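Local coordinates for protein butyryl-CoA dehydrogenase (Marinomonas mediterranea, PDB 6CXT) that is a flavoprotein of the acyl-CoA dehydrogenase family that binds flavin-adenine dinucleotide between a beta-sheet middle domain and helical domains, at residues Ile193-Asp198 with Asn210-Asp215; Ala122-Glu127 with Gly152-Val157; Leu74-Thr79 with Ala253-Leu258; Ile249-Met254 with Ser294-Leu299. All coordinates share one frame; numbering follows the deposited sequence.

Interaction 1: Ile193-Asp198 with Asn210-Asp215; sequences ISVGND and NQVFFD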
# COMPACT_ATOMS: atom_id res chain seq x y z
N ILE B 193 13.58 -7.11 -44.55
CA ILE B 193 12.61 -7.10 -43.40
C ILE B 193 11.77 -8.39 -43.34
O ILE B 193 11.18 -8.81 -44.35
CB ILE B 193 11.68 -5.88 -43.43
CG1 ILE B 193 12.50 -4.60 -43.34
CG2 ILE B 193 10.60 -5.98 -42.30
CD1 ILE B 193 11.65 -3.38 -43.61
N SER B 194 11.73 -9.03 -42.17
CA SER B 194 10.75 -10.11 -41.92
C SER B 194 10.08 -9.80 -40.53
O SER B 194 10.68 -9.10 -39.68
CB SER B 194 11.37 -11.47 -41.96
OG SER B 194 12.43 -11.44 -41.04
N VAL B 195 8.82 -10.20 -40.41
CA VAL B 195 8.02 -9.84 -39.25
C VAL B 195 7.37 -11.14 -38.78
O VAL B 195 6.77 -11.89 -39.60
CB VAL B 195 6.94 -8.81 -39.66
CG1 VAL B 195 6.07 -8.40 -38.45
CG2 VAL B 195 7.54 -7.58 -40.36
N GLY B 196 7.44 -11.43 -37.47
CA GLY B 196 6.76 -12.62 -36.92
C GLY B 196 5.27 -12.35 -36.75
O GLY B 196 4.82 -11.19 -36.80
N ASN B 197 4.48 -13.41 -36.51
CA ASN B 197 3.05 -13.21 -36.30
C ASN B 197 2.83 -12.39 -35.00
O ASN B 197 3.69 -12.41 -34.11
CB ASN B 197 2.35 -14.59 -36.17
CG ASN B 197 2.18 -15.30 -37.52
OD1 ASN B 197 2.40 -14.71 -38.56
ND2 ASN B 197 1.73 -16.53 -37.50
N ASP B 198 1.70 -11.73 -34.91
CA ASP B 198 1.34 -10.96 -33.74
C ASP B 198 1.42 -11.85 -32.49
O ASP B 198 0.95 -12.91 -32.50
CB ASP B 198 -0.10 -10.47 -33.87
CG ASP B 198 -0.30 -9.46 -34.97
OD1 ASP B 198 0.65 -9.02 -35.59
OD2 ASP B 198 -1.44 -9.08 -35.20
N ASN B 210 5.07 -7.38 -32.37
CA ASN B 210 5.77 -8.34 -33.20
C ASN B 210 7.29 -8.26 -33.08
O ASN B 210 7.86 -7.19 -32.87
CB ASN B 210 5.48 -8.03 -34.72
CG ASN B 210 4.03 -7.88 -35.02
OD1 ASN B 210 3.48 -6.79 -34.87
ND2 ASN B 210 3.38 -8.97 -35.47
N GLN B 211 7.92 -9.39 -33.34
CA GLN B 211 9.37 -9.40 -33.61
C GLN B 211 9.57 -8.93 -35.09
O GLN B 211 8.81 -9.33 -35.99
CB GLN B 211 9.86 -10.83 -33.44
CG GLN B 211 11.36 -10.94 -33.41
CD GLN B 211 11.77 -12.19 -32.69
OE1 GLN B 211 11.44 -13.29 -33.13
NE2 GLN B 211 12.46 -12.03 -31.57
N VAL B 212 10.58 -8.09 -35.30
CA VAL B 212 10.90 -7.59 -36.65
C VAL B 212 12.40 -7.79 -36.79
O VAL B 212 13.16 -7.41 -35.87
CB VAL B 212 10.54 -6.11 -36.89
CG1 VAL B 212 10.83 -5.73 -38.37
CG2 VAL B 212 9.05 -5.81 -36.57
N PHE B 213 12.82 -8.44 -37.89
CA PHE B 213 14.26 -8.66 -38.17
C PHE B 213 14.68 -7.84 -39.42
O PHE B 213 13.91 -7.71 -40.38
CB PHE B 213 14.63 -10.16 -38.29
CG PHE B 213 16.13 -10.41 -38.20
CD1 PHE B 213 16.76 -10.57 -36.94
CD2 PHE B 213 16.96 -10.43 -39.37
CE1 PHE B 213 18.16 -10.76 -36.85
CE2 PHE B 213 18.36 -10.62 -39.26
CZ PHE B 213 18.95 -10.78 -38.01
N PHE B 214 15.87 -7.24 -39.34
CA PHE B 214 16.40 -6.43 -40.45
C PHE B 214 17.65 -7.16 -40.88
O PHE B 214 18.65 -7.23 -40.13
CB PHE B 214 16.68 -5.02 -39.97
CG PHE B 214 15.45 -4.28 -39.52
CD1 PHE B 214 14.63 -3.60 -40.44
CD2 PHE B 214 15.09 -4.27 -38.16
CE1 PHE B 214 13.49 -2.90 -40.05
CE2 PHE B 214 13.93 -3.57 -37.75
CZ PHE B 214 13.13 -2.90 -38.68
N ASP B 215 17.55 -7.83 -42.02
CA ASP B 215 18.65 -8.65 -42.55
C ASP B 215 19.28 -7.85 -43.70
O ASP B 215 18.74 -7.86 -44.83
CB ASP B 215 18.10 -10.00 -43.03
CG ASP B 215 19.14 -10.87 -43.74
OD1 ASP B 215 20.34 -10.64 -43.63
OD2 ASP B 215 18.73 -11.84 -44.40
O HOH W 1 6.28 -11.84 -33.65
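Ile193, Ser194 and Val195 pair with Phe214, Phe213 and Val212 as antiparallel strands, the short axes 4.8 Å apart at 163°. Ser194 and Phe213 form the hydrogen-bonded pair, with Ser194 N on Phe213 O and Phe213 N on Ser194 O, and Gly196 N continues the ladder to Gln211 O at 2.9 Å. On one face Ile193 lies beside both Val212 and Phe214, all pointing the same way: CG2, anti to the backbone N, meets Val212 CG1 at 3.9 Å, while CG1 rests 3.7 Å from Phe214 CD1. On the other face Ser194 OG packs against Phe213 CB.

Past Gly196 N the side chain of Asn210 continues the bonding. Asn210 ND2 donates to Gly196 O at 3.0 Å and to Asp198 OD1 at 2.7 Å; the carboxylate oxygen uses its anti lone pair and lies close to the amide plane, although the two planar groups are 65° apart. Asn210 CB leans on Val195 CG1, and a water joins Asn197 O to Gln211 N. Asp198 OD1 also bonds Ser161 OG, tying this corner to a third part of the chain.

Strand 193-195 is an outermost strand of the four-stranded antiparallel sheet in the middle domain, and strand 147-158 flanks 209-220 on its other side. The Ile193, Val195, Val212 and Phe214 face packs on Tyr166 and Val168 of strand 165-171 and Val186 of strand 181-187.

Interaction 2: Ala122-Glu127 with Gly152-Val157; sequences ANAISE and GGKSYV. With FAD (flavin-adenine dinucleotide), chain D.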
# COMPACT_ATOMS: atom_id res chain seq x y z
N ALA B 122 5.64 2.29 -36.94
CA ALA B 122 5.93 1.52 -35.77
C ALA B 122 7.26 2.02 -35.27
O ALA B 122 8.16 2.33 -36.06
CB ALA B 122 6.03 0.03 -36.14
N ASN B 123 7.44 2.01 -33.97
CA ASN B 123 8.66 2.40 -33.29
C ASN B 123 9.47 1.14 -32.92
O ASN B 123 8.93 0.25 -32.31
CB ASN B 123 8.25 3.18 -32.04
CG ASN B 123 9.42 3.67 -31.24
OD1 ASN B 123 9.40 3.61 -30.02
ND2 ASN B 123 10.39 4.18 -31.90
N ALA B 124 10.75 1.07 -33.24
CA ALA B 124 11.50 -0.15 -33.01
C ALA B 124 12.85 0.09 -32.37
O ALA B 124 13.84 0.43 -33.05
CB ALA B 124 11.64 -0.96 -34.31
N ILE B 125 12.93 -0.11 -31.05
CA ILE B 125 14.22 0.05 -30.35
C ILE B 125 14.57 -1.18 -29.53
O ILE B 125 15.72 -1.63 -29.59
CB ILE B 125 14.29 1.41 -29.54
CG1 ILE B 125 15.69 1.58 -28.94
CG2 ILE B 125 13.25 1.42 -28.38
CD1 ILE B 125 16.03 2.94 -28.41
N SER B 126 13.59 -1.79 -28.82
CA SER B 126 13.87 -2.90 -27.87
C SER B 126 14.45 -4.12 -28.63
O SER B 126 14.04 -4.36 -29.77
CB SER B 126 12.58 -3.32 -27.10
OG SER B 126 12.06 -2.13 -26.47
N GLU B 127 15.37 -4.85 -28.02
CA GLU B 127 15.90 -6.04 -28.65
C GLU B 127 15.85 -7.17 -27.71
O GLU B 127 15.44 -6.97 -26.56
CB GLU B 127 17.39 -5.81 -29.06
CG GLU B 127 17.51 -4.63 -30.00
CD GLU B 127 18.95 -4.18 -30.29
OE1 GLU B 127 19.87 -4.55 -29.53
OE2 GLU B 127 19.11 -3.39 -31.26
N GLY B 152 19.82 -6.29 -37.77
CA GLY B 152 19.56 -6.70 -36.36
C GLY B 152 18.08 -7.05 -36.17
O GLY B 152 17.27 -6.83 -37.08
N GLY B 153 17.74 -7.60 -35.00
CA GLY B 153 16.32 -7.93 -34.62
C GLY B 153 15.77 -6.92 -33.59
O GLY B 153 16.51 -6.42 -32.74
N LYS B 154 14.50 -6.57 -33.72
CA LYS B 154 13.84 -5.69 -32.79
C LYS B 154 12.72 -6.56 -32.20
O LYS B 154 12.02 -7.27 -32.95
CB LYS B 154 13.34 -4.40 -33.48
CG LYS B 154 14.46 -3.42 -33.90
CD LYS B 154 15.45 -3.10 -32.75
CE LYS B 154 16.28 -1.84 -33.05
NZ LYS B 154 17.21 -1.57 -31.91
N SER B 155 12.57 -6.57 -30.88
CA SER B 155 11.85 -7.72 -30.31
C SER B 155 10.32 -7.50 -29.96
O SER B 155 9.53 -8.49 -29.97
CB SER B 155 12.64 -8.27 -29.14
OG SER B 155 12.71 -7.17 -28.25
N TYR B 156 9.93 -6.26 -29.72
CA TYR B 156 8.53 -5.98 -29.26
C TYR B 156 8.09 -4.74 -29.98
O TYR B 156 8.09 -3.64 -29.43
CB TYR B 156 8.51 -5.68 -27.75
CG TYR B 156 8.98 -6.83 -26.94
CD1 TYR B 156 8.25 -8.04 -26.92
CD2 TYR B 156 10.16 -6.76 -26.21
CE1 TYR B 156 8.69 -9.12 -26.21
CE2 TYR B 156 10.63 -7.85 -25.48
CZ TYR B 156 9.87 -9.02 -25.47
OH TYR B 156 10.24 -10.14 -24.80
N VAL B 157 7.74 -4.89 -31.26
CA VAL B 157 7.37 -3.73 -32.03
C VAL B 157 5.85 -3.61 -32.10
O VAL B 157 5.19 -4.43 -32.77
CB VAL B 157 8.00 -3.85 -33.45
CG1 VAL B 157 7.71 -2.61 -34.26
CG2 VAL B 157 9.55 -4.01 -33.27
PA FAD D . 13.78 -5.64 -18.66
O1A FAD D . 14.40 -4.33 -19.10
O2A FAD D . 14.44 -7.00 -18.82
O5B FAD D . 13.28 -5.45 -17.13
C5B FAD D . 12.83 -6.55 -16.31
C4B FAD D . 12.66 -5.97 -14.90
O4B FAD D . 13.92 -5.41 -14.44
C3B FAD D . 11.63 -4.84 -14.89
O3B FAD D . 11.01 -4.94 -13.60
C2B FAD D . 12.52 -3.57 -14.89
O2B FAD D . 11.86 -2.39 -14.38
C1B FAD D . 13.75 -4.05 -14.07
N9A FAD D . 14.91 -3.18 -14.40
C8A FAD D . 15.62 -3.16 -15.55
N7A FAD D . 16.55 -2.14 -15.51
C5A FAD D . 16.40 -1.49 -14.32
C6A FAD D . 17.03 -0.34 -13.61
N6A FAD D . 18.04 0.40 -14.18
N1A FAD D . 16.54 -0.03 -12.37
C2A FAD D . 15.52 -0.72 -11.76
N3A FAD D . 14.93 -1.78 -12.36
C4A FAD D . 15.31 -2.19 -13.60
N1 FAD D . 9.44 -1.58 -27.52
C2 FAD D . 9.66 -0.92 -28.72
O2 FAD D . 10.86 -0.73 -29.03
N3 FAD D . 8.66 -0.50 -29.55
C4 FAD D . 7.37 -0.76 -29.26
O4 FAD D . 6.48 -0.38 -30.03
C4X FAD D . 7.04 -1.49 -27.98
N5 FAD D . 5.79 -1.82 -27.63
C5X FAD D . 5.50 -2.54 -26.50
C6 FAD D . 4.14 -2.85 -26.23
C7 FAD D . 3.83 -3.61 -25.08
C7M FAD D . 2.39 -3.96 -24.82
C8 FAD D . 4.90 -4.07 -24.18
C8M FAD D . 4.57 -4.86 -22.96
C9 FAD D . 6.25 -3.74 -24.43
C9A FAD D . 6.57 -2.98 -25.58
N10 FAD D . 7.92 -2.64 -25.90
C10 FAD D . 8.17 -1.90 -27.11
C1' FAD D . 9.04 -3.07 -25.07
C2' FAD D . 9.06 -2.21 -23.78
O2' FAD D . 9.46 -0.85 -24.00
C3' FAD D . 9.89 -2.94 -22.74
O3' FAD D . 9.17 -4.14 -22.41
C4' FAD D . 10.35 -2.16 -21.50
O4' FAD D . 11.31 -1.12 -21.88
C5' FAD D . 11.02 -3.08 -20.47
O5' FAD D . 12.03 -3.84 -21.16
P FAD D . 12.07 -5.40 -20.96
O1P FAD D . 13.26 -5.99 -21.73
O2P FAD D . 10.74 -6.07 -21.26
O3P FAD D . 12.35 -5.69 -19.41
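Lys154, on strand 147-158, reaches across to the backbone of Ala122-Glu127 in the beta-sheet middle domain of the acyl-CoA dehydrogenase fold, joining strands of two different sheets beside the flavin. Charge and hydrogen bonding centre on its ammonium. NZ forms a salt bridge with Glu127 OE2 at 2.7 Å, on the anti side of the carboxylate and 30° out of its plane, and donates to Ile125 O; Tyr169 O is a further acceptor. A bend at chi2 (-51°) turns CD away from an extended course, and the aliphatic part passes by Ala124 and Ile125. Between backbones, Ser155 N bonds Ser126 O at 2.9 Å from above the carbonyl plane.

Apolar contact comes from Val157, whose two methyls divide their work: CG1 meets Ala122 CB at 3.7 Å and CG2 meets Ala124 CB at 3.8 Å.

Most of the remaining bonds hold the pyrimidine end of the FAD isoalloxazine. Asn123 O accepts from FAD N3; Asn123 OD1 instead bonds the second ligand, FK4. Backbone amides of Ile125 and Ser126 both donate to FAD O2, a pairing that would probably draw electron density toward that oxygen; the Ser126 N bond to O2 is 2.9 Å long and nearly straight, at 174°.

Interaction 3: Leu74-Thr79 with Ala253-Leu258; sequences LGQSCT and AMQRDL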
# COMPACT_ATOMS: atom_id res chain seq x y z
N LEU B 74 -11.15 10.53 -26.11
CA LEU B 74 -11.25 9.25 -26.88
C LEU B 74 -11.02 8.05 -25.95
O LEU B 74 -11.70 7.05 -26.10
CB LEU B 74 -10.24 9.20 -28.04
CG LEU B 74 -10.51 10.22 -29.18
CD1 LEU B 74 -9.35 10.30 -30.18
CD2 LEU B 74 -11.82 9.82 -29.89
N GLY B 75 -10.07 8.17 -25.02
CA GLY B 75 -9.77 7.06 -24.08
C GLY B 75 -10.99 6.79 -23.23
O GLY B 75 -11.21 5.63 -22.84
N GLN B 76 -11.78 7.84 -22.96
CA GLN B 76 -13.04 7.66 -22.19
C GLN B 76 -14.16 6.99 -23.01
O GLN B 76 -14.86 6.07 -22.52
CB GLN B 76 -13.50 9.02 -21.55
CG GLN B 76 -14.67 8.85 -20.59
CD GLN B 76 -15.09 10.18 -19.97
OE1 GLN B 76 -14.27 11.04 -19.73
NE2 GLN B 76 -16.35 10.30 -19.67
N SER B 77 -14.31 7.38 -24.27
CA SER B 77 -15.51 6.93 -24.99
C SER B 77 -15.24 5.69 -25.84
O SER B 77 -16.18 5.00 -26.17
CB SER B 77 -16.04 8.06 -25.85
OG SER B 77 -15.09 8.40 -26.82
N CYS B 78 -13.98 5.45 -26.25
CA CYS B 78 -13.66 4.31 -27.14
C CYS B 78 -13.28 3.15 -26.27
O CYS B 78 -12.25 3.22 -25.60
CB CYS B 78 -12.49 4.58 -28.11
SG CYS B 78 -12.73 5.98 -29.23
N THR B 79 -14.05 2.07 -26.28
CA THR B 79 -13.64 0.96 -25.42
C THR B 79 -12.45 0.17 -25.93
O THR B 79 -11.86 -0.58 -25.17
CB THR B 79 -14.77 -0.02 -25.18
OG1 THR B 79 -15.34 -0.33 -26.45
CG2 THR B 79 -15.81 0.62 -24.17
N ALA B 253 -9.74 6.15 -19.91
CA ALA B 253 -10.21 4.82 -19.58
C ALA B 253 -10.58 4.72 -18.06
O ALA B 253 -11.56 4.05 -17.70
CB ALA B 253 -9.19 3.75 -19.96
N MET B 254 -9.83 5.39 -17.21
CA MET B 254 -10.09 5.36 -15.75
C MET B 254 -11.38 6.12 -15.42
O MET B 254 -12.07 5.71 -14.52
CB MET B 254 -8.89 5.95 -14.96
CG MET B 254 -7.78 4.88 -14.89
SD MET B 254 -6.49 5.53 -13.81
CE MET B 254 -5.65 6.72 -14.88
N GLN B 255 -11.67 7.21 -16.12
CA GLN B 255 -12.97 7.94 -15.91
C GLN B 255 -14.11 6.98 -16.20
O GLN B 255 -15.08 6.87 -15.42
CB GLN B 255 -13.09 9.20 -16.79
CG GLN B 255 -14.37 10.01 -16.48
CD GLN B 255 -14.40 10.50 -15.02
OE1 GLN B 255 -13.53 11.27 -14.61
NE2 GLN B 255 -15.39 10.06 -14.24
N ARG B 256 -13.96 6.19 -17.26
CA ARG B 256 -14.94 5.16 -17.60
C ARG B 256 -15.09 4.07 -16.53
O ARG B 256 -16.21 3.76 -16.13
CB ARG B 256 -14.69 4.53 -18.99
CG ARG B 256 -15.74 3.43 -19.31
CD ARG B 256 -15.55 2.76 -20.71
NE ARG B 256 -14.22 2.15 -20.83
CZ ARG B 256 -13.24 2.57 -21.64
NH1 ARG B 256 -13.40 3.62 -22.47
NH2 ARG B 256 -12.09 1.89 -21.66
N ASP B 257 -13.98 3.49 -16.08
CA ASP B 257 -13.99 2.58 -14.95
C ASP B 257 -14.75 3.17 -13.75
O ASP B 257 -15.59 2.49 -13.14
CB ASP B 257 -12.55 2.29 -14.44
CG ASP B 257 -11.76 1.30 -15.34
OD1 ASP B 257 -12.38 0.65 -16.25
OD2 ASP B 257 -10.52 1.14 -15.08
N LEU B 258 -14.43 4.39 -13.40
CA LEU B 258 -15.04 5.05 -12.23
C LEU B 258 -16.56 5.22 -12.41
O LEU B 258 -17.32 4.88 -11.52
CB LEU B 258 -14.37 6.39 -11.99
CG LEU B 258 -14.94 7.24 -10.84
CD1 LEU B 258 -14.84 6.47 -9.51
CD2 LEU B 258 -14.14 8.56 -10.73
O HOH W 2 -10.16 3.22 -23.82
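Arg256 and Gln76 have the most surface buried where the C-terminal end of helix 64-77 meets helix 248-267. The arginine chain runs out from its backbone and bends at chi3 (59°), which turns NE aside. Its NH1 reaches the carbonyls at the helix end: it donates to Gln76 O at 2.9 Å, coming from above that carbonyl plane, and makes weak bonds to Gly75 O and Cys78 O. These oxygens belong to the last turn of the helix and the residue just after it, so a positive charge here would be expected to interact well with the helix dipole. A water accepts from Arg256 NH2 and donates to both Gly75 O and Cys78 O, the latter at 2.7 Å, closing a second link beside the direct ones. Over one face of the guanidinium, toward its rim, sits Thr79 CG2, 4.0 Å from Arg256 NE.

Gln76 has CG anti to N (chi1 -172°), and its extended chain carries the amide alongside Gln255, both side chains pointing the same way. Its OE1 touches Gln255 CG at 3.4 Å, and the two amide planes stand 50° apart. Gln255 instead directs its own amide to Arg296 and Asn259.

The contact thus joins a helix of the N-terminal domain to one of the C-terminal domain. Helix 7-19 packs on Leu74 and Gln76, helix 81-101 meets Leu74, Cys78 and Arg256, and helices 279-306 and 313-338 lie against Met254.

Interaction 4: Ile249-Met254 with Ser294-Leu299; sequences IFVGAM and SARLML
Val251 projects toward Arg296 and Leu299 between two antiparallel helices of the C-terminal helical domain of the acyl-CoA dehydrogenase fold. Helices 248-267 and 279-306 run here with short axes 10.0 Å apart and 154° between their directions. No hydrogen bond crosses between the two segments, and the contact rests on side-chain packing, with Val251 the largest contributor: it makes three of the four residue contacts.

Its rotamer sets the division of labour. With CG1 anti to the backbone N (chi1 169°), that methyl meets the arginine, while CG2, beside the backbone N, meets the leucine: Val251 CG2 lies 3.9 Å from Leu299 CD2. Arg296 is extended through CG and CD, then bends at chi3 (-67°), which turns NE back beside the valine, and Val251 CG1 touches CB and NE of the same arginine. Aliphatic packing and a polar group therefore share a single methyl. The arginine's charge is answered outside the two segments, by a salt bridge from NE to Glu72.

One turn along, Met254 bends at its last torsion, which brings CE toward the other helix. Ile323 of helix 313-338 packs on Val251, and Ile68 of helix 64-77 on Leu299. On the far side Ser294 OG bonds Ser294 OG of a third subunit. The methionine methyl completes the contact, with Met254 CE 4.3 Å from Ala295 CB.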
# COMPACT_ATOMS: atom_id res chain seq x y z
N ILE B 249 -4.73 8.46 -22.89
CA ILE B 249 -5.72 7.39 -23.17
C ILE B 249 -6.27 6.81 -21.83
O ILE B 249 -7.51 6.64 -21.64
CB ILE B 249 -5.14 6.23 -24.00
CG1 ILE B 249 -4.72 6.74 -25.42
CG2 ILE B 249 -6.15 5.10 -24.13
CD1 ILE B 249 -3.79 5.73 -26.11
N PHE B 250 -5.35 6.51 -20.93
CA PHE B 250 -5.71 5.69 -19.76
C PHE B 250 -6.38 6.55 -18.70
O PHE B 250 -7.11 6.02 -17.87
CB PHE B 250 -4.45 5.07 -19.19
CG PHE B 250 -3.65 4.35 -20.26
CD1 PHE B 250 -4.28 3.41 -21.12
CD2 PHE B 250 -2.27 4.62 -20.43
CE1 PHE B 250 -3.58 2.77 -22.17
CE2 PHE B 250 -1.54 3.94 -21.44
CZ PHE B 250 -2.19 3.06 -22.32
N VAL B 251 -6.12 7.85 -18.70
CA VAL B 251 -6.88 8.75 -17.83
C VAL B 251 -8.36 8.72 -18.27
O VAL B 251 -9.26 8.58 -17.43
CB VAL B 251 -6.34 10.21 -17.92
CG1 VAL B 251 -7.29 11.19 -17.22
CG2 VAL B 251 -4.93 10.30 -17.30
N GLY B 252 -8.63 8.81 -19.57
CA GLY B 252 -10.00 8.59 -20.05
C GLY B 252 -10.54 7.20 -19.69
O GLY B 252 -11.70 7.07 -19.20
N ALA B 253 -9.74 6.15 -19.91
CA ALA B 253 -10.21 4.82 -19.58
C ALA B 253 -10.58 4.72 -18.06
O ALA B 253 -11.56 4.05 -17.70
CB ALA B 253 -9.19 3.75 -19.96
N MET B 254 -9.83 5.39 -17.21
CA MET B 254 -10.09 5.36 -15.75
C MET B 254 -11.38 6.12 -15.42
O MET B 254 -12.07 5.71 -14.52
CB MET B 254 -8.89 5.95 -14.96
CG MET B 254 -7.78 4.88 -14.89
SD MET B 254 -6.49 5.53 -13.81
CE MET B 254 -5.65 6.72 -14.88
N SER B 294 -5.87 13.08 -9.32
CA SER B 294 -4.45 13.23 -9.23
C SER B 294 -3.74 12.95 -10.58
O SER B 294 -2.97 13.80 -11.05
CB SER B 294 -3.93 12.23 -8.19
OG SER B 294 -2.50 12.21 -8.20
N ALA B 295 -4.02 11.78 -11.18
CA ALA B 295 -3.31 11.38 -12.44
C ALA B 295 -3.63 12.38 -13.57
O ALA B 295 -2.72 12.77 -14.34
CB ALA B 295 -3.72 9.97 -12.83
N ARG B 296 -4.90 12.82 -13.64
CA ARG B 296 -5.36 13.79 -14.66
C ARG B 296 -4.64 15.13 -14.50
O ARG B 296 -4.20 15.72 -15.48
CB ARG B 296 -6.88 13.97 -14.60
CG ARG B 296 -7.38 14.97 -15.62
CD ARG B 296 -8.88 15.15 -15.58
NE ARG B 296 -9.59 13.95 -16.00
CZ ARG B 296 -10.46 13.28 -15.25
NH1 ARG B 296 -10.71 13.67 -14.00
NH2 ARG B 296 -11.11 12.25 -15.75
N LEU B 297 -4.57 15.64 -13.27
CA LEU B 297 -3.86 16.90 -13.02
C LEU B 297 -2.36 16.77 -13.39
O LEU B 297 -1.77 17.72 -13.85
CB LEU B 297 -3.97 17.29 -11.53
CG LEU B 297 -5.43 17.78 -11.17
CD1 LEU B 297 -5.62 17.95 -9.65
CD2 LEU B 297 -5.77 19.10 -11.88
N MET B 298 -1.74 15.63 -13.04
CA MET B 298 -0.35 15.38 -13.37
C MET B 298 -0.12 15.36 -14.86
O MET B 298 0.90 15.87 -15.30
CB MET B 298 0.14 14.07 -12.71
CG MET B 298 0.12 14.32 -11.21
SD MET B 298 0.60 12.83 -10.35
CE MET B 298 2.36 12.80 -10.63
N LEU B 299 -1.08 14.81 -15.61
CA LEU B 299 -1.03 14.81 -17.08
C LEU B 299 -1.09 16.25 -17.61
O LEU B 299 -0.27 16.64 -18.45
CB LEU B 299 -2.24 13.97 -17.57
CG LEU B 299 -2.55 14.02 -19.08
CD1 LEU B 299 -1.39 13.41 -19.89
CD2 LEU B 299 -3.93 13.41 -19.41

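Interactions 1 and 2 are adjacent in the middle domain, their centres 9 Å apart: strands 209-220 and 147-158 are neighbours in one sheet, and Val212 O lies 2.7 Å from Lys154 N, probably a hydrogen bond. Interaction 2 touches the FAD directly, whereas the Asn210 side chain of interaction 1 stays about 9 Å from it. Interactions 3 and 4 form a second pair, with centres 10 Å apart; they share Ala253 and Met254 on helix 248-267, and Gln76 CB packs 3.5 Å from Gly252 O. This helical pair is on the opposite side of the chain's centre; nearest atoms of interactions 2 and 4 are about 14 Å apart.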